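Local atomic coordinates of Glyco_hydro_cc domain-containing protein (Cryptococcus neoformans, PDB entry 6UBC), a protein that binds oligosaccharides, probably those derived from beta-1,3-glucan, and belongs to subgroup VII of glycoside hydrolase family GH128. Residues 275-280 against 312-317; 308-313 against 334-339; 338-343 against 367-372; 354-359 against 403-408. All coordinates share one frame; numbering follows the deposited sequence.

Interaction 1 of 4, residues 275-280 against 312-317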
loop_
_atom_site.group_PDB
_atom_site.type_symbol
_atom_site.label_atom_id
_atom_site.label_comp_id
_atom_site.label_asym_id
_atom_site.label_seq_id
_atom_site.Cartn_x
_atom_site.Cartn_y
_atom_site.Cartn_z
ATOM N N PRO A 275 9.679 5.094 -4.569
ATOM C CA PRO A 275 10.664 5.589 -5.506
ATOM C C PRO A 275 11.583 6.652 -4.883
ATOM O O PRO A 275 12.682 6.932 -5.471
ATOM C CB PRO A 275 9.820 6.111 -6.692
ATOM C CG PRO A 275 8.498 6.493 -6.016
ATOM C CD PRO A 275 8.306 5.407 -4.965
ATOM N N ASP A 276 11.154 7.263 -3.782
ATOM C CA ASP A 276 11.896 8.339 -3.082
ATOM C C ASP A 276 12.999 7.750 -2.199
ATOM O O ASP A 276 13.755 8.557 -1.608
ATOM C CB ASP A 276 10.944 9.237 -2.290
ATOM C CG ASP A 276 10.092 8.535 -1.280
ATOM O OD1 ASP A 276 9.699 7.349 -1.548
ATOM O OD2 ASP A 276 9.812 9.164 -0.223
ATOM N N CYS A 277 13.114 6.445 -2.091
ATOM C CA CYS A 277 14.177 5.779 -1.291
ATOM C C CYS A 277 15.073 4.942 -2.194
ATOM O O CYS A 277 14.578 4.346 -3.170
ATOM C CB CYS A 277 13.599 4.889 -0.204
ATOM S SG CYS A 277 13.412 5.791 1.365
ATOM N N SER A 278 16.320 4.743 -1.763
ATOM C CA SER A 278 17.343 3.955 -2.505
ATOM C C SER A 278 17.745 2.671 -1.750
ATOM O O SER A 278 18.562 1.898 -2.257
ATOM C CB SER A 278 18.515 4.833 -2.763
ATOM O OG SER A 278 19.016 5.323 -1.542
ATOM N N THR A 279 17.161 2.406 -0.597
ATOM C CA THR A 279 17.562 1.279 0.275
ATOM C C THR A 279 16.771 0.058 -0.136
ATOM O O THR A 279 15.825 0.123 -0.934
ATOM C CB THR A 279 17.419 1.768 1.720
ATOM O OG1 THR A 279 16.107 2.305 1.877
ATOM C CG2 THR A 279 18.411 2.868 2.037
ATOM N N PRO A 280 17.180 -1.129 0.333
ATOM C CA PRO A 280 16.513 -2.371 -0.058
ATOM C C PRO A 280 14.973 -2.380 -0.003
ATOM O O PRO A 280 14.411 -1.914 0.949
ATOM C CB PRO A 280 17.111 -3.404 0.924
ATOM C CG PRO A 280 18.496 -2.859 1.191
ATOM C CD PRO A 280 18.395 -1.351 1.140
ATOM N N SER A 312 4.035 5.241 -3.535
ATOM C CA SER A 312 4.171 5.378 -2.076
ATOM C C SER A 312 5.454 6.130 -1.727
ATOM O O SER A 312 6.504 5.685 -2.145
ATOM C CB SER A 312 4.188 4.011 -1.408
ATOM O OG SER A 312 5.073 3.102 -2.083
ATOM N N MET A 313 5.360 7.093 -0.813
ATOM C CA MET A 313 6.563 7.802 -0.295
ATOM C C MET A 313 7.118 7.106 0.967
ATOM O O MET A 313 6.454 7.064 2.035
ATOM C CB MET A 313 6.272 9.270 0.003
ATOM C CG MET A 313 5.855 10.052 -1.232
ATOM S SD MET A 313 7.015 10.098 -2.625
ATOM C CE MET A 313 6.431 8.702 -3.598
ATOM N N CYS A 314 8.386 6.750 0.920
ATOM C CA CYS A 314 9.050 6.218 2.147
ATOM C C CYS A 314 9.183 7.347 3.161
ATOM O O CYS A 314 9.220 7.020 4.333
ATOM C CB CYS A 314 10.404 5.576 1.857
ATOM S SG CYS A 314 11.601 6.793 1.289
ATOM N N HIS A 315 9.241 8.610 2.729
ATOM C CA HIS A 315 9.512 9.774 3.628
ATOM C C HIS A 315 8.250 10.168 4.401
ATOM O O HIS A 315 8.353 11.089 5.205
ATOM C CB HIS A 315 10.165 10.923 2.909
ATOM C CG HIS A 315 11.570 10.666 2.502
ATOM N ND1 HIS A 315 11.901 10.136 1.261
ATOM C CD2 HIS A 315 12.742 10.856 3.193
ATOM C CE1 HIS A 315 13.236 10.011 1.206
ATOM N NE2 HIS A 315 13.783 10.506 2.342
ATOM N N GLN A 316 7.104 9.534 4.154
ATOM C CA GLN A 316 5.851 9.757 4.930
ATOM C C GLN A 316 5.556 11.268 4.863
ATOM O O GLN A 316 5.666 11.859 3.772
ATOM C CB GLN A 316 6.026 9.233 6.365
ATOM C CG GLN A 316 6.368 7.746 6.391
ATOM C CD GLN A 316 6.248 7.177 7.783
ATOM O OE1 GLN A 316 5.115 7.075 8.308
ATOM N NE2 GLN A 316 7.421 6.856 8.356
ATOM N N ALA A 317 5.281 11.912 5.997
ATOM C CA ALA A 317 4.828 13.314 5.948
ATOM C C ALA A 317 6.025 14.229 5.699
ATOM O O ALA A 317 5.806 15.384 5.277
ATOM C CB ALA A 317 4.078 13.615 7.225
#
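A disulfide between Cys-277 and Cys-314 staples together two loops, one following strand 268-270 and the other following strand 307-309. The sulfurs are bonded at 2.1 Å from SG of Cys-277 to SG of Cys-314, with a torsion of 86° about the S-S bond, close to the relaxed right angle. Next to this covalent link, the carboxylate of Asp-276 is held by three N-H groups of the second loop. OD1 of Asp-276 takes the backbone N of Cys-314 on its syn lone pair at 2.9 Å, in a nearly straight bond (168°). OD2 of Asp-276 accepts twice, from ND1 of His-315 at 2.7 Å and from N of His-315 at 3.1 Å, both coming from the same face of the carboxylate. The ring nitrogen arrives 47° above the carboxylate plane, although the oxygen lies close to the plane of the imidazole, which is steeply turned against the carboxylate. CG of Asp-276 sits between its own backbone N and carbonyl carbon, and this swings both oxygens onto the start of the type I turn running from Met-313 to Gln-316. On the Pro-275 side of the polar grip, the bent chain of Met-313 crosses Pro-275 at about a right angle, its CE lying 3.9 Å from CG of the proline; Trp-324 of helix 324-331 packs on both residues. The pairing of an aspartate with the N-H groups and histidine of a turn, locked by an adjacent disulfide, ties two consecutive strand-to-helix loops at the C-terminal end of a beta/alpha barrel.

Interaction 2 of 4, residues 308-313 against 334-339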
loop_
_atom_site.group_PDB
_atom_site.type_symbol
_atom_site.label_atom_id
_atom_site.label_comp_id
_atom_site.label_asym_id
_atom_site.label_seq_id
_atom_site.Cartn_x
_atom_site.Cartn_y
_atom_site.Cartn_z
ATOM N N LEU A 308 -6.448 4.155 -10.301
ATOM C CA LEU A 308 -4.997 4.426 -10.195
ATOM C C LEU A 308 -4.640 4.882 -8.783
ATOM O O LEU A 308 -5.184 5.863 -8.268
ATOM C CB LEU A 308 -4.553 5.465 -11.178
ATOM C CG LEU A 308 -4.894 5.138 -12.628
ATOM C CD1 LEU A 308 -4.167 6.125 -13.504
ATOM C CD2 LEU A 308 -4.521 3.704 -12.976
ATOM N N ILE A 309 -3.746 4.121 -8.159
ATOM C CA ILE A 309 -3.229 4.429 -6.813
ATOM C C ILE A 309 -1.794 4.954 -6.987
ATOM O O ILE A 309 -0.997 4.347 -7.670
ATOM C CB ILE A 309 -3.344 3.192 -5.933
ATOM C CG1 ILE A 309 -4.831 2.839 -5.775
ATOM C CG2 ILE A 309 -2.667 3.366 -4.599
ATOM C CD1 ILE A 309 -5.136 1.408 -6.175
ATOM N N SER A 310 -1.464 6.041 -6.322
ATOM C CA SER A 310 -0.202 6.801 -6.544
ATOM C C SER A 310 0.980 5.938 -6.105
ATOM O O SER A 310 0.820 4.939 -5.384
ATOM C CB SER A 310 -0.220 8.098 -5.778
ATOM O OG SER A 310 0.093 7.950 -4.413
ATOM N N PRO A 311 2.220 6.339 -6.483
ATOM C CA PRO A 311 3.391 5.790 -5.806
ATOM C C PRO A 311 3.344 6.078 -4.300
ATOM O O PRO A 311 2.707 7.034 -3.855
ATOM C CB PRO A 311 4.607 6.523 -6.425
ATOM C CG PRO A 311 4.043 7.078 -7.750
ATOM C CD PRO A 311 2.591 7.432 -7.411
ATOM N N SER A 312 4.035 5.241 -3.535
ATOM C CA SER A 312 4.171 5.378 -2.076
ATOM C C SER A 312 5.454 6.130 -1.727
ATOM O O SER A 312 6.504 5.685 -2.145
ATOM C CB SER A 312 4.188 4.011 -1.408
ATOM O OG SER A 312 5.073 3.102 -2.083
ATOM N N MET A 313 5.360 7.093 -0.813
ATOM C CA MET A 313 6.563 7.802 -0.295
ATOM C C MET A 313 7.118 7.106 0.967
ATOM O O MET A 313 6.454 7.064 2.035
ATOM C CB MET A 313 6.272 9.270 0.003
ATOM C CG MET A 313 5.855 10.052 -1.232
ATOM S SD MET A 313 7.015 10.098 -2.625
ATOM C CE MET A 313 6.431 8.702 -3.598
ATOM N N THR A 334 -1.666 12.419 -16.416
ATOM C CA THR A 334 -2.875 11.723 -15.876
ATOM C C THR A 334 -2.692 11.555 -14.378
ATOM O O THR A 334 -1.678 10.903 -13.988
ATOM C CB THR A 334 -3.092 10.359 -16.534
ATOM O OG1 THR A 334 -3.354 10.647 -17.910
ATOM C CG2 THR A 334 -4.204 9.557 -15.888
ATOM N N SER A 335 -3.546 12.156 -13.555
ATOM C CA SER A 335 -3.317 12.128 -12.084
ATOM C C SER A 335 -3.778 10.769 -11.545
ATOM O O SER A 335 -4.412 9.958 -12.277
ATOM C CB SER A 335 -3.888 13.298 -11.289
ATOM O OG SER A 335 -3.268 13.337 -9.944
ATOM N N TRP A 336 -3.506 10.540 -10.279
ATOM C CA TRP A 336 -3.997 9.332 -9.609
ATOM C C TRP A 336 -5.413 9.580 -9.077
ATOM O O TRP A 336 -5.802 10.782 -8.903
ATOM C CB TRP A 336 -3.044 8.907 -8.513
ATOM C CG TRP A 336 -2.816 9.925 -7.432
ATOM C CD1 TRP A 336 -3.549 10.050 -6.293
ATOM C CD2 TRP A 336 -1.714 10.820 -7.309
ATOM N NE1 TRP A 336 -2.998 10.987 -5.493
ATOM C CE2 TRP A 336 -1.846 11.460 -6.073
ATOM C CE3 TRP A 336 -0.614 11.124 -8.096
ATOM C CZ2 TRP A 336 -0.952 12.424 -5.651
ATOM C CZ3 TRP A 336 0.270 12.093 -7.673
ATOM C CH2 TRP A 336 0.082 12.750 -6.472
ATOM N N ASP A 337 -6.107 8.485 -8.766
ATOM C CA ASP A 337 -7.443 8.542 -8.117
ATOM C C ASP A 337 -7.287 8.526 -6.596
ATOM O O ASP A 337 -8.071 9.173 -5.902
ATOM C CB ASP A 337 -8.290 7.379 -8.603
ATOM C CG ASP A 337 -8.504 7.378 -10.077
ATOM O OD1 ASP A 337 -8.981 8.374 -10.546
ATOM O OD2 ASP A 337 -8.219 6.382 -10.725
ATOM N N ILE A 338 -6.321 7.734 -6.118
ATOM C CA ILE A 338 -6.137 7.365 -4.685
ATOM C C ILE A 338 -4.683 7.622 -4.275
ATOM O O ILE A 338 -3.796 7.150 -4.966
ATOM C CB ILE A 338 -6.608 5.929 -4.422
ATOM C CG1 ILE A 338 -8.129 5.817 -4.624
ATOM C CG2 ILE A 338 -6.179 5.463 -3.043
ATOM C CD1 ILE A 338 -8.616 4.429 -4.564
ATOM N N THR A 339 -4.501 8.396 -3.207
ATOM C CA THR A 339 -3.175 8.767 -2.669
ATOM C C THR A 339 -2.729 7.568 -1.814
ATOM O O THR A 339 -3.476 7.106 -0.953
ATOM C CB THR A 339 -3.183 10.061 -1.865
ATOM O OG1 THR A 339 -3.818 11.064 -2.660
ATOM C CG2 THR A 339 -1.779 10.495 -1.504
#
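Ser-310 sets its CB over one face of the Trp-336 indole, off its middle toward the rim, in a CH-pi contact 3.6 Å from CB to the centroid of the five-membered ring and only 15° off the ring normal. Trp-336 gets there because CG stands between the backbone N and carbonyl carbon (chi1 59°), turning the ring toward Ser-310. Its NE1 then donates to OG1 of Thr-339 in the same segment, which fixes the rotation of the indole, while Lys-364 makes a cation-pi contact with it. Ser-310 OG turns instead to the carbonyl O of Pro-311. Ile-309 and Ile-338 lie side by side and point the same way, CG1 of Ile-309 being 3.8 Å from CB of Ile-338. The side chain of Asp-337 slants across that of Leu-308, and its OD2 accepts the backbone N of Leu-308 at 2.9 Å in an almost straight bond (178°); its other oxygen forms a salt bridge with Lys-302. The carbonyl O of Leu-308 is gripped twice, by N of Asp-337 at 2.8 Å and N of Ile-338 at 3.1 Å, and N of Ser-310 bonds to O of Ile-338 at 2.9 Å. Ile-309 and Ile-338 thus form a single beta bridge between the end of strand 307-309 and the entry to strand 339-345, joining two neighbouring strands of the (beta/alpha)8 barrel, the fold expected of this GH128 protein.

Interaction 3 of 4, residues 338-343 against 367-372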
loop_
_atom_site.group_PDB
_atom_site.type_symbol
_atom_site.label_atom_id
_atom_site.label_comp_id
_atom_site.label_asym_id
_atom_site.label_seq_id
_atom_site.Cartn_x
_atom_site.Cartn_y
_atom_site.Cartn_z
ATOM N N ILE A 338 -6.321 7.734 -6.118
ATOM C CA ILE A 338 -6.137 7.365 -4.685
ATOM C C ILE A 338 -4.683 7.622 -4.275
ATOM O O ILE A 338 -3.796 7.150 -4.966
ATOM C CB ILE A 338 -6.608 5.929 -4.422
ATOM C CG1 ILE A 338 -8.129 5.817 -4.624
ATOM C CG2 ILE A 338 -6.179 5.463 -3.043
ATOM C CD1 ILE A 338 -8.616 4.429 -4.564
ATOM N N THR A 339 -4.501 8.396 -3.207
ATOM C CA THR A 339 -3.175 8.767 -2.669
ATOM C C THR A 339 -2.729 7.568 -1.814
ATOM O O THR A 339 -3.476 7.106 -0.953
ATOM C CB THR A 339 -3.183 10.061 -1.865
ATOM O OG1 THR A 339 -3.818 11.064 -2.660
ATOM C CG2 THR A 339 -1.779 10.495 -1.504
ATOM N N ASN A 340 -1.521 7.099 -2.096
ATOM C CA ASN A 340 -0.928 5.889 -1.509
ATOM C C ASN A 340 -0.037 6.294 -0.355
ATOM O O ASN A 340 0.982 7.007 -0.635
ATOM C CB ASN A 340 -0.095 5.182 -2.582
ATOM C CG ASN A 340 0.500 3.859 -2.161
ATOM O OD1 ASN A 340 0.454 3.509 -0.992
ATOM N ND2 ASN A 340 1.085 3.132 -3.133
ATOM N N LEU A 341 -0.289 5.788 0.849
ATOM C CA LEU A 341 0.583 6.038 2.007
ATOM C C LEU A 341 1.250 4.731 2.461
ATOM O O LEU A 341 0.595 3.649 2.463
ATOM C CB LEU A 341 -0.231 6.595 3.184
ATOM C CG LEU A 341 -0.441 8.107 3.184
ATOM C CD1 LEU A 341 -1.096 8.583 1.914
ATOM C CD2 LEU A 341 -1.254 8.545 4.437
ATOM N N HIS A 342 2.455 4.904 2.995
ATOM C CA HIS A 342 3.172 3.931 3.850
ATOM C C HIS A 342 3.259 4.620 5.200
ATOM O O HIS A 342 3.814 5.728 5.285
ATOM C CB HIS A 342 4.560 3.618 3.240
ATOM C CG HIS A 342 4.440 2.660 2.111
ATOM N ND1 HIS A 342 5.540 2.165 1.473
ATOM C CD2 HIS A 342 3.351 2.164 1.512
ATOM C CE1 HIS A 342 5.111 1.403 0.499
ATOM N NE2 HIS A 342 3.756 1.368 0.470
ATOM N N ILE A 343 2.714 3.970 6.227
ATOM C CA ILE A 343 2.735 4.556 7.580
ATOM C C ILE A 343 3.622 3.695 8.465
ATOM O O ILE A 343 3.268 2.528 8.719
ATOM C CB ILE A 343 1.314 4.702 8.107
ATOM C CG1 ILE A 343 0.526 5.664 7.216
ATOM C CG2 ILE A 343 1.301 5.220 9.527
ATOM C CD1 ILE A 343 -0.903 5.906 7.700
ATOM N N TRP A 367 -5.284 5.189 0.312
ATOM C CA TRP A 367 -5.036 3.776 0.615
ATOM C C TRP A 367 -3.734 3.718 1.390
ATOM O O TRP A 367 -2.729 4.297 0.945
ATOM C CB TRP A 367 -4.957 2.908 -0.648
ATOM C CG TRP A 367 -6.247 2.451 -1.231
ATOM C CD1 TRP A 367 -7.495 2.979 -1.090
ATOM C CD2 TRP A 367 -6.383 1.286 -2.041
ATOM N NE1 TRP A 367 -8.398 2.262 -1.789
ATOM C CE2 TRP A 367 -7.754 1.200 -2.385
ATOM C CE3 TRP A 367 -5.486 0.327 -2.517
ATOM C CZ2 TRP A 367 -8.234 0.219 -3.251
ATOM C CZ3 TRP A 367 -5.962 -0.687 -3.329
ATOM C CH2 TRP A 367 -7.339 -0.743 -3.682
ATOM N N VAL A 368 -3.757 3.092 2.539
ATOM C CA VAL A 368 -2.505 2.793 3.296
ATOM C C VAL A 368 -2.066 1.421 2.806
ATOM O O VAL A 368 -2.513 0.397 3.369
ATOM C CB VAL A 368 -2.687 2.887 4.817
ATOM C CG1 VAL A 368 -1.380 2.657 5.571
ATOM C CG2 VAL A 368 -3.200 4.255 5.228
ATOM N N THR A 369 -1.121 1.366 1.884
ATOM C CA THR A 369 -0.794 0.067 1.239
ATOM C C THR A 369 0.199 -0.717 2.125
ATOM O O THR A 369 0.322 -1.912 1.913
ATOM C CB THR A 369 -0.290 0.211 -0.194
ATOM O OG1 THR A 369 0.922 0.970 -0.139
ATOM C CG2 THR A 369 -1.352 0.826 -1.103
ATOM N N GLU A 370 0.884 -0.062 3.070
ATOM C CA GLU A 370 1.784 -0.747 4.030
ATOM C C GLU A 370 1.692 0.030 5.325
ATOM O O GLU A 370 1.880 1.270 5.283
ATOM C CB GLU A 370 3.241 -0.756 3.563
ATOM C CG GLU A 370 3.513 -1.580 2.347
ATOM C CD GLU A 370 4.901 -1.519 1.782
ATOM O OE1 GLU A 370 5.822 -0.976 2.472
ATOM O OE2 GLU A 370 5.077 -1.999 0.611
ATOM N N PHE A 371 1.378 -0.599 6.432
ATOM C CA PHE A 371 1.670 0.017 7.739
ATOM C C PHE A 371 2.431 -0.939 8.629
ATOM O O PHE A 371 2.331 -2.151 8.453
ATOM C CB PHE A 371 0.415 0.458 8.470
ATOM C CG PHE A 371 -0.512 -0.603 8.982
ATOM C CD1 PHE A 371 -0.301 -1.178 10.226
ATOM C CD2 PHE A 371 -1.578 -1.038 8.212
ATOM C CE1 PHE A 371 -1.148 -2.181 10.674
ATOM C CE2 PHE A 371 -2.388 -2.073 8.635
ATOM C CZ PHE A 371 -2.176 -2.619 9.877
ATOM N N ALA A 372 3.226 -0.351 9.506
ATOM C CA ALA A 372 4.051 -1.083 10.483
ATOM C C ALA A 372 4.313 -0.239 11.702
ATOM O O ALA A 372 4.404 0.972 11.564
ATOM C CB ALA A 372 5.318 -1.573 9.853
HETATM O O HOH W 1 3.115 -0.607 -1.566
#
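The imidazole of His-342 carries the Glu-370 carboxylate stacked over one face, the two planes only 18° apart, with OE1 of Glu-370 at 3.2 Å from CE1 of His-342. At the ring edge, in plane, lie OG1 of Thr-369 and a water; NE2 of His-342 is 2.9 Å from that water and makes a weak bond to the threonine hydroxyl. The water lies 3.2 Å from OE2 of Glu-370, to which it probably donates, though it has more acceptors nearby than protons. That oxygen takes NE1 of Trp-225 as well, while ND1 of His-342 is bonded to Glu-274. Glu-274, after strand 268-270, and Glu-370 sit where barrel glycoside hydrolases of this type carry their paired carboxylates, consistent with a sugar-binding cleft. The indole of Trp-367 has CD1 of Ile-338 over one face, 4.0 Å from CD1 to the centroid of the five-membered ring.

With chi1 near -176°, CG of Asn-340 is anti to the backbone N, bringing OD1 within 2.7 Å of OG1 of Thr-369; the hydroxyl donates onto an in-plane lone pair. Thr-369 is the extra residue of a beta bulge: Leu-341 pairs with Val-368, but His-342 pairs with Glu-370. The parallel backbone bonds continue past it, N of Ile-343 to O of Glu-370. On the face bearing Leu-341, Ile-343 and Val-368 cross at about a right angle, CD1 of Ile-343 meeting CG2 of Val-368. Helix 348-362 connects the two parallel strands as a beta-alpha-beta crossover, packing Tyr-358 against Leu-341, while strand 406-411 pairs with Val-368 along the other edge of strand 366-375.

Interaction 4 of 4, residues 354-359 against 403-408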
loop_
_atom_site.group_PDB
_atom_site.type_symbol
_atom_site.label_atom_id
_atom_site.label_comp_id
_atom_site.label_asym_id
_atom_site.label_seq_id
_atom_site.Cartn_x
_atom_site.Cartn_y
_atom_site.Cartn_z
ATOM N N ASP A 354 0.516 11.657 9.160
ATOM C CA ASP A 354 0.655 11.196 7.749
ATOM C C ASP A 354 -0.652 11.428 6.987
ATOM O O ASP A 354 -0.609 11.967 5.852
ATOM C CB ASP A 354 1.065 9.726 7.657
ATOM C CG ASP A 354 2.500 9.382 8.048
ATOM O OD1 ASP A 354 3.349 10.306 8.224
ATOM O OD2 ASP A 354 2.776 8.160 8.161
ATOM N N ILE A 355 -1.783 10.989 7.570
ATOM C CA ILE A 355 -3.084 11.074 6.859
ATOM C C ILE A 355 -3.422 12.546 6.631
ATOM O O ILE A 355 -3.769 12.945 5.494
ATOM C CB ILE A 355 -4.198 10.329 7.586
ATOM C CG1 ILE A 355 -3.891 8.849 7.749
ATOM C CG2 ILE A 355 -5.498 10.597 6.835
ATOM C CD1 ILE A 355 -4.846 8.221 8.680
ATOM N N ASP A 356 -3.221 13.364 7.660
ATOM C CA ASP A 356 -3.456 14.825 7.525
ATOM C C ASP A 356 -2.621 15.397 6.388
ATOM O O ASP A 356 -3.146 16.192 5.564
ATOM C CB ASP A 356 -3.170 15.570 8.817
ATOM C CG ASP A 356 -4.140 15.333 9.951
ATOM O OD1 ASP A 356 -5.187 14.737 9.752
ATOM O OD2 ASP A 356 -3.810 15.740 11.026
ATOM N N TYR A 357 -1.310 15.121 6.346
ATOM C CA TYR A 357 -0.440 15.740 5.339
ATOM C C TYR A 357 -0.988 15.413 3.945
ATOM O O TYR A 357 -1.142 16.331 3.058
ATOM C CB TYR A 357 1.028 15.339 5.507
ATOM C CG TYR A 357 1.827 15.848 4.345
ATOM C CD1 TYR A 357 2.167 17.180 4.223
ATOM C CD2 TYR A 357 2.069 15.036 3.251
ATOM C CE1 TYR A 357 2.794 17.673 3.098
ATOM C CE2 TYR A 357 2.673 15.526 2.111
ATOM C CZ TYR A 357 3.052 16.858 2.032
ATOM O OH TYR A 357 3.617 17.342 0.890
ATOM N N TYR A 358 -1.254 14.131 3.687
ATOM C CA TYR A 358 -1.608 13.672 2.335
ATOM C C TYR A 358 -3.020 14.112 1.952
ATOM O O TYR A 358 -3.207 14.413 0.730
ATOM C CB TYR A 358 -1.341 12.176 2.159
ATOM C CG TYR A 358 0.142 11.929 2.014
ATOM C CD1 TYR A 358 0.798 12.213 0.823
ATOM C CD2 TYR A 358 0.912 11.522 3.079
ATOM C CE1 TYR A 358 2.156 12.003 0.661
ATOM C CE2 TYR A 358 2.275 11.278 2.947
ATOM C CZ TYR A 358 2.904 11.520 1.733
ATOM O OH TYR A 358 4.249 11.331 1.579
ATOM N N TYR A 359 -3.954 14.116 2.903
ATOM C CA TYR A 359 -5.332 14.586 2.641
ATOM C C TYR A 359 -5.351 16.117 2.440
ATOM O O TYR A 359 -5.883 16.613 1.418
ATOM C CB TYR A 359 -6.331 14.128 3.702
ATOM C CG TYR A 359 -7.718 14.231 3.130
ATOM C CD1 TYR A 359 -8.165 13.254 2.227
ATOM C CD2 TYR A 359 -8.505 15.347 3.334
ATOM C CE1 TYR A 359 -9.428 13.329 1.661
ATOM C CE2 TYR A 359 -9.747 15.470 2.734
ATOM C CZ TYR A 359 -10.198 14.461 1.903
ATOM O OH TYR A 359 -11.446 14.513 1.358
ATOM N N ASP A 403 -11.991 6.470 10.009
ATOM C CA ASP A 403 -11.503 7.654 9.277
ATOM C C ASP A 403 -12.042 7.587 7.860
ATOM O O ASP A 403 -11.532 6.804 7.019
ATOM C CB ASP A 403 -9.984 7.788 9.333
ATOM C CG ASP A 403 -9.473 9.139 8.861
ATOM O OD1 ASP A 403 -10.180 9.816 8.061
ATOM O OD2 ASP A 403 -8.333 9.484 9.280
ATOM N N ASP A 404 -12.969 8.470 7.536
ATOM C CA ASP A 404 -13.564 8.483 6.191
ATOM C C ASP A 404 -12.548 8.856 5.116
ATOM O O ASP A 404 -12.868 8.617 3.929
ATOM C CB ASP A 404 -14.706 9.509 6.130
ATOM C CG ASP A 404 -15.968 8.954 6.801
ATOM O OD1 ASP A 404 -15.915 7.787 7.345
ATOM O OD2 ASP A 404 -17.020 9.653 6.730
ATOM N N ARG A 405 -11.403 9.449 5.448
ATOM C CA ARG A 405 -10.381 9.725 4.407
ATOM C C ARG A 405 -9.687 8.421 3.960
ATOM O O ARG A 405 -9.085 8.429 2.864
ATOM C CB ARG A 405 -9.334 10.710 4.919
ATOM C CG ARG A 405 -9.851 12.126 5.183
ATOM C CD ARG A 405 -8.994 12.997 6.095
ATOM N NE ARG A 405 -8.680 12.379 7.385
ATOM C CZ ARG A 405 -7.786 12.840 8.247
ATOM N NH1 ARG A 405 -7.152 13.976 8.001
ATOM N NH2 ARG A 405 -7.527 12.192 9.368
ATOM N N VAL A 406 -9.671 7.391 4.799
ATOM C CA VAL A 406 -8.910 6.135 4.486
ATOM C C VAL A 406 -9.898 5.146 3.883
ATOM O O VAL A 406 -10.815 4.680 4.604
ATOM C CB VAL A 406 -8.220 5.604 5.741
ATOM C CG1 VAL A 406 -7.611 4.220 5.472
ATOM C CG2 VAL A 406 -7.161 6.600 6.226
ATOM N N GLN A 407 -9.743 4.810 2.618
ATOM C CA GLN A 407 -10.707 3.866 1.966
ATOM C C GLN A 407 -10.189 2.428 1.976
ATOM O O GLN A 407 -10.957 1.536 1.675
ATOM C CB GLN A 407 -10.996 4.228 0.513
ATOM C CG GLN A 407 -11.397 5.652 0.345
ATOM C CD GLN A 407 -12.847 5.688 0.593
ATOM O OE1 GLN A 407 -13.618 5.178 -0.236
ATOM N NE2 GLN A 407 -13.168 6.269 1.743
ATOM N N ALA A 408 -8.916 2.199 2.310
ATOM C CA ALA A 408 -8.356 0.835 2.392
ATOM C C ALA A 408 -7.037 0.904 3.179
ATOM O O ALA A 408 -6.363 1.964 3.111
ATOM C CB ALA A 408 -8.166 0.264 0.981
HETATM O O HOH W 2 -6.173 13.449 11.981
#
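Arg-405 stretches its side chain over the ring of Tyr-359 and then along the helix to Asp-356. Its CG sits over the centre of the Tyr-359 ring, 3.6 Å from the centroid, and CD continues across the same face. The tyrosine ring is presented there because its CG is anti to the backbone N (chi1 -161°), which carries the ring out from the helix so that one face meets the arginine methylenes. A bend at chi3 (-53°) turns the guanidinium so that its plane lies 65° from that of the tyrosine and one face rests on CG2 of Ile-355, 3.5 Å from CZ of Arg-405.

The guanidinium edge is shared by two carboxylates. NH1 of Arg-405 donates a nearly straight hydrogen bond, part of a salt bridge, to OD1 of Asp-356 at 2.7 Å, using the anti lone pair. Asp-403 is gripped side-on, its OD1 meeting NE of Arg-405 at 3.0 Å and its OD2 meeting NH2 of Arg-405 at 2.8 Å. OD1 of Asp-403 also accepts the backbone N of Arg-405, forming an Asx turn within the type I turn leading from helix 386-402 into strand 406-411. The contact thus joins helix 348-362 of the beta/alpha barrel to the turn ahead of a barrel strand, outside the sheet. A water bridges the two segments, donating to OD1 of Asp-356 and accepting from NH2 of Arg-405. Closer to the sheet, CD1 of Ile-355 comes 3.7 Å from CG2 of Val-406, the side chains meeting at about a right angle; Ile-366 packs on the same isoleucine.

Overall arrangement
From the N terminus, interaction 1 comes first, closing a span that holds helix 287-298 and strand 307-309. Interaction 2 shares Ser-312 and Met-313 with it and closes the excursion through helices 319-322 and 324-331. Interaction 3 starts on the residues where interaction 2 ends, Ile-338 and Thr-339, and spans helix 348-362. Interaction 4 crosses it, since 354-359 lies between the two strands of interaction 3 and pairs with 403-408 beyond them. Interactions 2 and 3 join successive barrel strands, interaction 4 fastens outer helix 348-362 to the turn leading into strand 406-411, the neighbour of 366-375 in the sheet, and interaction 1 ties loops at the strand ends, where Gln-316 reaches Tyr-358 by a probable hydrogen bond.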